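Local structure of A-type flavoprotein (Giardia intestinalis, 2Q9U) at residues S40-Y44 with D55-F61. The protein binds flavin mononucleotide and an oxo-bridged diiron centre, and as a flavodiiron protein probably transfers electrons to reduce and scavenge dioxygen. Numbering follows the deposited sequence.
Sequences SYNSY and DSVKYPF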
loop_
_atom_site.group_PDB
_atom_site.type_symbol
_atom_site.label_atom_id
_atom_site.label_comp_id
_atom_site.label_asym_id
_atom_site.label_seq_id
_atom_site.Cartn_x
_atom_site.Cartn_y
_atom_site.Cartn_z
ATOM N N SER A 40 18.497 9.961 -5.580
ATOM C CA SER A 40 19.759 9.607 -6.250
ATOM C C SER A 40 20.843 9.741 -5.204
ATOM O O SER A 40 20.650 10.448 -4.208
ATOM C CB SER A 40 20.046 10.515 -7.449
ATOM O OG SER A 40 20.374 11.843 -7.042
ATOM N N TYR A 41 21.972 9.063 -5.434
ATOM C CA TYR A 41 23.163 9.158 -4.595
ATOM C C TYR A 41 24.235 9.673 -5.536
ATOM O O TYR A 41 24.762 8.926 -6.359
ATOM C CB TYR A 41 23.498 7.762 -4.023
ATOM C CG TYR A 41 22.209 7.080 -3.560
ATOM C CD1 TYR A 41 21.376 7.723 -2.641
ATOM C CD2 TYR A 41 21.818 5.819 -4.043
ATOM C CE1 TYR A 41 20.170 7.144 -2.217
ATOM C CE2 TYR A 41 20.610 5.226 -3.612
ATOM C CZ TYR A 41 19.797 5.907 -2.710
ATOM O OH TYR A 41 18.581 5.368 -2.307
ATOM N N ASN A 42 24.490 10.971 -5.455
ATOM C CA ASN A 42 25.381 11.626 -6.376
ATOM C C ASN A 42 26.811 11.521 -5.857
ATOM O O ASN A 42 27.073 11.772 -4.679
ATOM C CB ASN A 42 24.987 13.087 -6.550
ATOM C CG ASN A 42 23.538 13.264 -7.011
ATOM O OD1 ASN A 42 22.992 12.451 -7.771
ATOM N ND2 ASN A 42 22.923 14.344 -6.558
ATOM N N SER A 43 27.704 11.111 -6.757
ATOM C CA SER A 43 29.135 11.023 -6.516
ATOM C C SER A 43 29.757 11.760 -7.687
ATOM O O SER A 43 29.157 11.799 -8.738
ATOM C CB SER A 43 29.578 9.557 -6.554
ATOM O OG SER A 43 31.001 9.467 -6.506
ATOM N N TYR A 44 30.957 12.310 -7.516
ATOM C CA TYR A 44 31.546 13.145 -8.574
ATOM C C TYR A 44 32.986 12.733 -8.843
ATOM O O TYR A 44 33.690 12.386 -7.919
ATOM C CB TYR A 44 31.488 14.629 -8.198
ATOM C CG TYR A 44 30.055 15.075 -8.013
ATOM C CD1 TYR A 44 29.265 15.403 -9.121
ATOM C CD2 TYR A 44 29.467 15.066 -6.746
ATOM C CE1 TYR A 44 27.911 15.779 -8.948
ATOM C CE2 TYR A 44 28.124 15.420 -6.569
ATOM C CZ TYR A 44 27.359 15.771 -7.677
ATOM O OH TYR A 44 26.028 16.144 -7.494
ATOM N N ASP A 55 32.604 11.207 -2.634
ATOM C CA ASP A 55 31.547 10.336 -2.122
ATOM C C ASP A 55 31.366 8.983 -2.824
ATOM O O ASP A 55 31.890 8.752 -3.902
ATOM C CB ASP A 55 30.217 11.121 -1.950
ATOM C CG ASP A 55 30.332 12.206 -0.860
ATOM O OD1 ASP A 55 31.036 11.947 0.166
ATOM O OD2 ASP A 55 29.753 13.305 -1.043
ATOM N N SER A 56 30.636 8.087 -2.167
ATOM C CA SER A 56 30.276 6.806 -2.754
ATOM C C SER A 56 28.739 6.717 -2.843
ATOM O O SER A 56 28.053 7.745 -2.850
ATOM C CB SER A 56 30.888 5.671 -1.914
ATOM O OG SER A 56 30.687 4.394 -2.499
ATOM N N VAL A 57 28.209 5.490 -2.931
ATOM C CA VAL A 57 26.761 5.246 -3.067
ATOM C C VAL A 57 26.379 4.008 -2.239
ATOM O O VAL A 57 27.256 3.238 -1.852
ATOM C CB VAL A 57 26.304 4.991 -4.544
ATOM C CG1 VAL A 57 26.648 6.185 -5.489
ATOM C CG2 VAL A 57 26.891 3.709 -5.094
ATOM N N LYS A 58 25.068 3.823 -2.041
ATOM C CA LYS A 58 24.512 2.679 -1.312
ATOM C C LYS A 58 24.959 1.371 -1.988
ATOM O O LYS A 58 24.922 1.284 -3.224
ATOM C CB LYS A 58 22.987 2.797 -1.341
ATOM C CG LYS A 58 22.273 2.129 -0.161
ATOM C CD LYS A 58 20.755 2.154 -0.406
ATOM C CE LYS A 58 20.068 3.448 0.078
ATOM N NZ LYS A 58 18.534 3.414 -0.073
ATOM N N TYR A 59 25.345 0.359 -1.185
ATOM C CA TYR A 59 25.953 -0.891 -1.686
ATOM C C TYR A 59 25.236 -1.631 -2.847
ATOM O O TYR A 59 25.906 -2.197 -3.698
ATOM C CB TYR A 59 26.299 -1.867 -0.513
ATOM C CG TYR A 59 25.058 -2.497 0.088
ATOM C CD1 TYR A 59 24.492 -3.665 -0.476
ATOM C CD2 TYR A 59 24.414 -1.897 1.180
ATOM C CE1 TYR A 59 23.317 -4.233 0.048
ATOM C CE2 TYR A 59 23.242 -2.460 1.728
ATOM C CZ TYR A 59 22.704 -3.631 1.151
ATOM O OH TYR A 59 21.538 -4.179 1.670
ATOM N N PRO A 60 23.882 -1.596 -2.932
ATOM C CA PRO A 60 23.286 -2.294 -4.080
ATOM C C PRO A 60 23.704 -1.766 -5.438
ATOM O O PRO A 60 23.592 -2.488 -6.422
ATOM C CB PRO A 60 21.773 -2.097 -3.873
ATOM C CG PRO A 60 21.651 -1.859 -2.403
ATOM C CD PRO A 60 22.842 -1.043 -2.050
ATOM N N PHE A 61 24.191 -0.525 -5.476
ATOM C CA PHE A 61 24.525 0.194 -6.718
ATOM C C PHE A 61 26.025 0.301 -6.970
ATOM O O PHE A 61 26.459 1.059 -7.852
ATOM C CB PHE A 61 23.891 1.600 -6.645
ATOM C CG PHE A 61 22.417 1.558 -6.388
ATOM C CD1 PHE A 61 21.530 1.239 -7.422
ATOM C CD2 PHE A 61 21.908 1.783 -5.112
ATOM C CE1 PHE A 61 20.127 1.169 -7.195
ATOM C CE2 PHE A 61 20.513 1.715 -4.865
ATOM C CZ PHE A 61 19.625 1.413 -5.917
HETATM O O HOH W 1 28.522 13.957 -3.323
HETATM O O HOH W 2 26.347 9.719 -2.917
#
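Tyr-41 reaches across to Val-57, Lys-58 and Phe-61 where two neighbouring antiparallel strands of a metallo-beta-lactamase-like domain, 39-46 and 52-54, part at their ends. The case illustrates how side chains and waters take over when a sheet ladder gives out: beyond the strand pair the chain turns off through 55-61 into helix 62-72, and the two segments are then joined by side chains and waters. The Tyr-41 side chain meets three loop residues in turn, from CB out to OH. At its root, CB rests on Val-57 CG1 at 3.8 Å. With CG beside the backbone N and anti to the carbonyl carbon (chi1 -43°), the ring runs toward the end of the Lys-58 side chain. On the way Phe-61, at the N-cap of helix 62-72, brings its CE2 to the edge of the tyrosine ring, close to its plane, 3.7 Å from Tyr-41 CE2; the two ring planes are inclined at 51°. Lys-58 approaches the phenol end obliquely. Its chain, nearly extended through chi2, bends at chi3 (-87°) and brings NZ to donate a 3.0 Å hydrogen bond to Tyr-41 OH. That hydroxyl is also hydrogen-bonded to Asp-24 OD2 on strand 17-24, so the phenol oxygen is held by two partners, Lys-58 and Asp-24, with the Tyr-41 side chain about 6 Å from the mu-oxo-diiron. Farther along, Ser-43 OG lies 2.8 Å from Asp-55 O, with Ile-54 O as an alternative acceptor for the same proton. Asp-55 OD1 is held separately by the backbone N of Asn-84. Two waters complete the junction, both donating to Asn-42 O: one also donates to Asp-55 OD2, the other to Ser-56 O at 2.6 Å.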